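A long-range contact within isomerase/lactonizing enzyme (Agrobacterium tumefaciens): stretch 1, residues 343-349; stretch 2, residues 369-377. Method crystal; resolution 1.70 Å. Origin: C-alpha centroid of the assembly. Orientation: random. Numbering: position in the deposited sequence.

Stretch 1 343-349: HDYLKSL
Stretch 2 (369-377) EDIDFTFID

Two stretches of one chain, 343-349 and 369-377, meet through a single beta bridge, L346 with I371 (CA-CA 4.7 Å), and run antiparallel, so that Y345 lies across from D372 (CA-CA 5.2 Å) and K347 from D370 (CA-CA 5.4 Å). Stretch 1 enters by a type I turn, H343 to L346, with D344 at phi/psi -68/-21 and Y345 at -93/6, closed by L346 N to H343 O at 3.2 Å; L346 then extends (-124/130). Opposite it, I371 (-71/129) is extended between the bends at D370 (-81/79) and D372 (-93/84), before the helix that begins at F373.

Two backbone hydrogen bonds frame the bridge: D372 N to Y345 O, 2.9 Å and nearly straight at 168°, and K347 N to D370 O, 2.7 Å at 161°. Between the backbones, L346 CA comes to 3.3 Å from D370 O in a CA-H...O contact.

One bump of stretch 2 is F375 (chi1 t, chi2 -84°), pointing toward the turn. D344 O lies over one face of its ring, D344 OD2 (chi1 p) lies 3.3 Å from F375 CZ, and Y345 CB packs 3.9 Å from F375 CD1. Y345 CB also sits 4.2 Å from I376 CG1 (I376 m, t), while chi1 p and chi2 88° lead the phenol end away; the base of this side chain thus fills the hollow beside the helix's first turn. The CA-to-CB bond of L346 points away overall, though CB still touches stretch 2; with chi1 at -106° its CD1 comes back to 4.1 Å from I371 CA and 4.4 Å from I371 CG1, covering the buried isoleucine (m, t).

D372 suits the N-cap: its OD1 accepts from F375 N at 3.0 Å (chi1 t), capping the first turn of the helix. Water 1 lies 2.8 Å from D372 OD2 and 3.1 Å from D344 O, bridging the two.

K347 points toward stretch 2 and stretches out (m, t, t) before bending at chi4 p; its length lets NZ reach 2.8 Å from I371 O and a long salt bridge, K347 NZ to D372 OD1 at 3.9 Å. Water 2 accepts from K347 NZ at 2.9 Å and, weakly, from F373 N at 3.3 Å.

At the other end D370, chi1 t, swings its carboxylate nearer stretch 1: D370 OD1 accepts from the short hydroxyl arm of S348, OG (chi1 m), at 2.9 Å and lies 3.4 Å from K347 CB. Water 3 links the backbones beyond K347 N to D370 O, donating to S348 O and accepting from D370 N, both at 2.9 Å. The contact buries 561 Å², both sides summed.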

# COMPACT_ATOMS: atom_id res chain seq x y z
N HIS A 343 14.62 6.91 1.71
CA HIS A 343 14.80 6.53 3.11
C HIS A 343 16.29 6.44 3.42
O HIS A 343 17.08 6.09 2.55
CB HIS A 343 14.16 5.16 3.36
CG HIS A 343 12.69 5.13 3.08
ND1 HIS A 343 11.76 5.62 3.96
CD2 HIS A 343 12.00 4.68 2.00
CE1 HIS A 343 10.55 5.48 3.44
NE2 HIS A 343 10.67 4.92 2.25
N ASP A 344 16.68 6.75 4.65
CA ASP A 344 18.09 6.69 5.01
C ASP A 344 18.68 5.29 5.01
O ASP A 344 19.90 5.13 4.89
CB ASP A 344 18.36 7.39 6.36
CG ASP A 344 17.43 6.92 7.47
OD1 ASP A 344 16.72 5.90 7.31
OD2 ASP A 344 17.42 7.59 8.53
N TYR A 345 17.84 4.27 5.13
CA TYR A 345 18.33 2.89 5.15
C TYR A 345 18.36 2.22 3.77
O TYR A 345 18.66 1.03 3.66
CB TYR A 345 17.52 2.05 6.15
CG TYR A 345 16.03 1.98 5.88
CD1 TYR A 345 15.50 1.00 5.04
CD2 TYR A 345 15.15 2.89 6.47
CE1 TYR A 345 14.13 0.93 4.78
CE2 TYR A 345 13.77 2.82 6.22
CZ TYR A 345 13.27 1.84 5.38
OH TYR A 345 11.92 1.77 5.14
N LEU A 346 18.06 3.00 2.74
CA LEU A 346 18.06 2.51 1.36
C LEU A 346 19.00 3.42 0.56
O LEU A 346 18.90 4.64 0.63
CB LEU A 346 16.64 2.58 0.78
CG LEU A 346 15.87 1.26 0.60
CD1 LEU A 346 16.15 0.30 1.73
CD2 LEU A 346 14.38 1.57 0.49
N LYS A 347 19.91 2.82 -0.20
CA LYS A 347 20.88 3.59 -0.99
C LYS A 347 20.27 4.27 -2.21
O LYS A 347 20.77 5.30 -2.67
CB LYS A 347 22.04 2.70 -1.43
CG LYS A 347 22.85 2.09 -0.30
CD LYS A 347 24.07 1.36 -0.85
CE LYS A 347 24.92 0.75 0.25
NZ LYS A 347 24.19 -0.32 0.98
N SER A 348 19.21 3.69 -2.75
CA SER A 348 18.54 4.23 -3.94
C SER A 348 17.04 4.03 -3.78
O SER A 348 16.61 3.25 -2.94
CB SER A 348 19.00 3.49 -5.20
OG SER A 348 20.41 3.54 -5.35
N LEU A 349 16.26 4.73 -4.60
CA LEU A 349 14.80 4.60 -4.54
C LEU A 349 14.34 3.31 -5.19
O LEU A 349 14.91 2.86 -6.18
CB LEU A 349 14.12 5.76 -5.27
CG LEU A 349 14.21 7.18 -4.68
CD1 LEU A 349 13.50 7.21 -3.34
CD2 LEU A 349 15.66 7.60 -4.55
N GLU A 369 15.29 -3.83 -3.40
CA GLU A 369 15.51 -2.79 -2.42
C GLU A 369 17.02 -2.70 -2.19
O GLU A 369 17.67 -3.67 -1.81
CB GLU A 369 14.75 -3.09 -1.12
CG GLU A 369 13.23 -3.21 -1.36
CD GLU A 369 12.41 -3.31 -0.08
OE1 GLU A 369 12.70 -4.17 0.77
OE2 GLU A 369 11.44 -2.53 0.06
N ASP A 370 17.58 -1.52 -2.48
CA ASP A 370 19.01 -1.26 -2.35
C ASP A 370 19.32 -0.97 -0.88
O ASP A 370 19.48 0.18 -0.48
CB ASP A 370 19.38 -0.05 -3.22
CG ASP A 370 20.86 0.03 -3.54
OD1 ASP A 370 21.26 0.97 -4.25
OD2 ASP A 370 21.62 -0.85 -3.09
N ILE A 371 19.40 -2.04 -0.09
CA ILE A 371 19.61 -1.93 1.34
C ILE A 371 20.98 -1.47 1.82
O ILE A 371 22.01 -2.01 1.41
CB ILE A 371 19.28 -3.28 2.02
CG1 ILE A 371 17.88 -3.73 1.58
CG2 ILE A 371 19.34 -3.14 3.53
CD1 ILE A 371 17.50 -5.12 2.04
N ASP A 372 20.99 -0.47 2.69
CA ASP A 372 22.23 0.05 3.25
C ASP A 372 22.43 -0.71 4.56
O ASP A 372 22.05 -0.23 5.63
CB ASP A 372 22.10 1.55 3.54
CG ASP A 372 23.44 2.20 3.87
OD1 ASP A 372 24.35 1.50 4.37
OD2 ASP A 372 23.59 3.42 3.64
N PHE A 373 23.02 -1.90 4.46
CA PHE A 373 23.25 -2.73 5.64
C PHE A 373 24.15 -2.06 6.68
O PHE A 373 24.00 -2.29 7.88
CB PHE A 373 23.83 -4.08 5.23
CG PHE A 373 22.91 -4.91 4.38
CD1 PHE A 373 22.97 -4.84 3.00
CD2 PHE A 373 21.95 -5.73 4.97
CE1 PHE A 373 22.09 -5.58 2.20
CE2 PHE A 373 21.07 -6.47 4.19
CZ PHE A 373 21.14 -6.39 2.80
N THR A 374 25.08 -1.24 6.21
CA THR A 374 25.99 -0.55 7.11
C THR A 374 25.23 0.44 7.98
O THR A 374 25.48 0.54 9.18
CB THR A 374 27.08 0.20 6.33
OG1 THR A 374 27.86 -0.74 5.58
CG2 THR A 374 27.99 0.97 7.28
N PHE A 375 24.29 1.17 7.38
CA PHE A 375 23.50 2.13 8.13
C PHE A 375 22.67 1.41 9.19
O PHE A 375 22.58 1.85 10.34
CB PHE A 375 22.57 2.92 7.19
CG PHE A 375 21.60 3.82 7.91
CD1 PHE A 375 20.40 3.31 8.40
CD2 PHE A 375 21.90 5.16 8.12
CE1 PHE A 375 19.52 4.13 9.11
CE2 PHE A 375 21.02 5.99 8.83
CZ PHE A 375 19.83 5.47 9.32
N ILE A 376 22.06 0.30 8.80
CA ILE A 376 21.24 -0.46 9.73
C ILE A 376 22.08 -0.96 10.90
O ILE A 376 21.66 -0.91 12.05
CB ILE A 376 20.56 -1.64 9.00
CG1 ILE A 376 19.55 -1.09 7.99
CG2 ILE A 376 19.88 -2.55 10.01
CD1 ILE A 376 18.94 -2.15 7.08
N ASP A 377 23.28 -1.43 10.60
CA ASP A 377 24.16 -1.93 11.65
C ASP A 377 24.58 -0.81 12.60
O ASP A 377 24.72 -1.02 13.80
CB ASP A 377 25.40 -2.59 11.04
CG ASP A 377 26.29 -3.22 12.08
OD1 ASP A 377 25.80 -4.09 12.83
OD2 ASP A 377 27.48 -2.85 12.15
O HOH W 1 21.66 4.95 2.34
O HOH W 2 25.84 -1.89 2.71
O HOH W 3 15.65 0.55 -3.07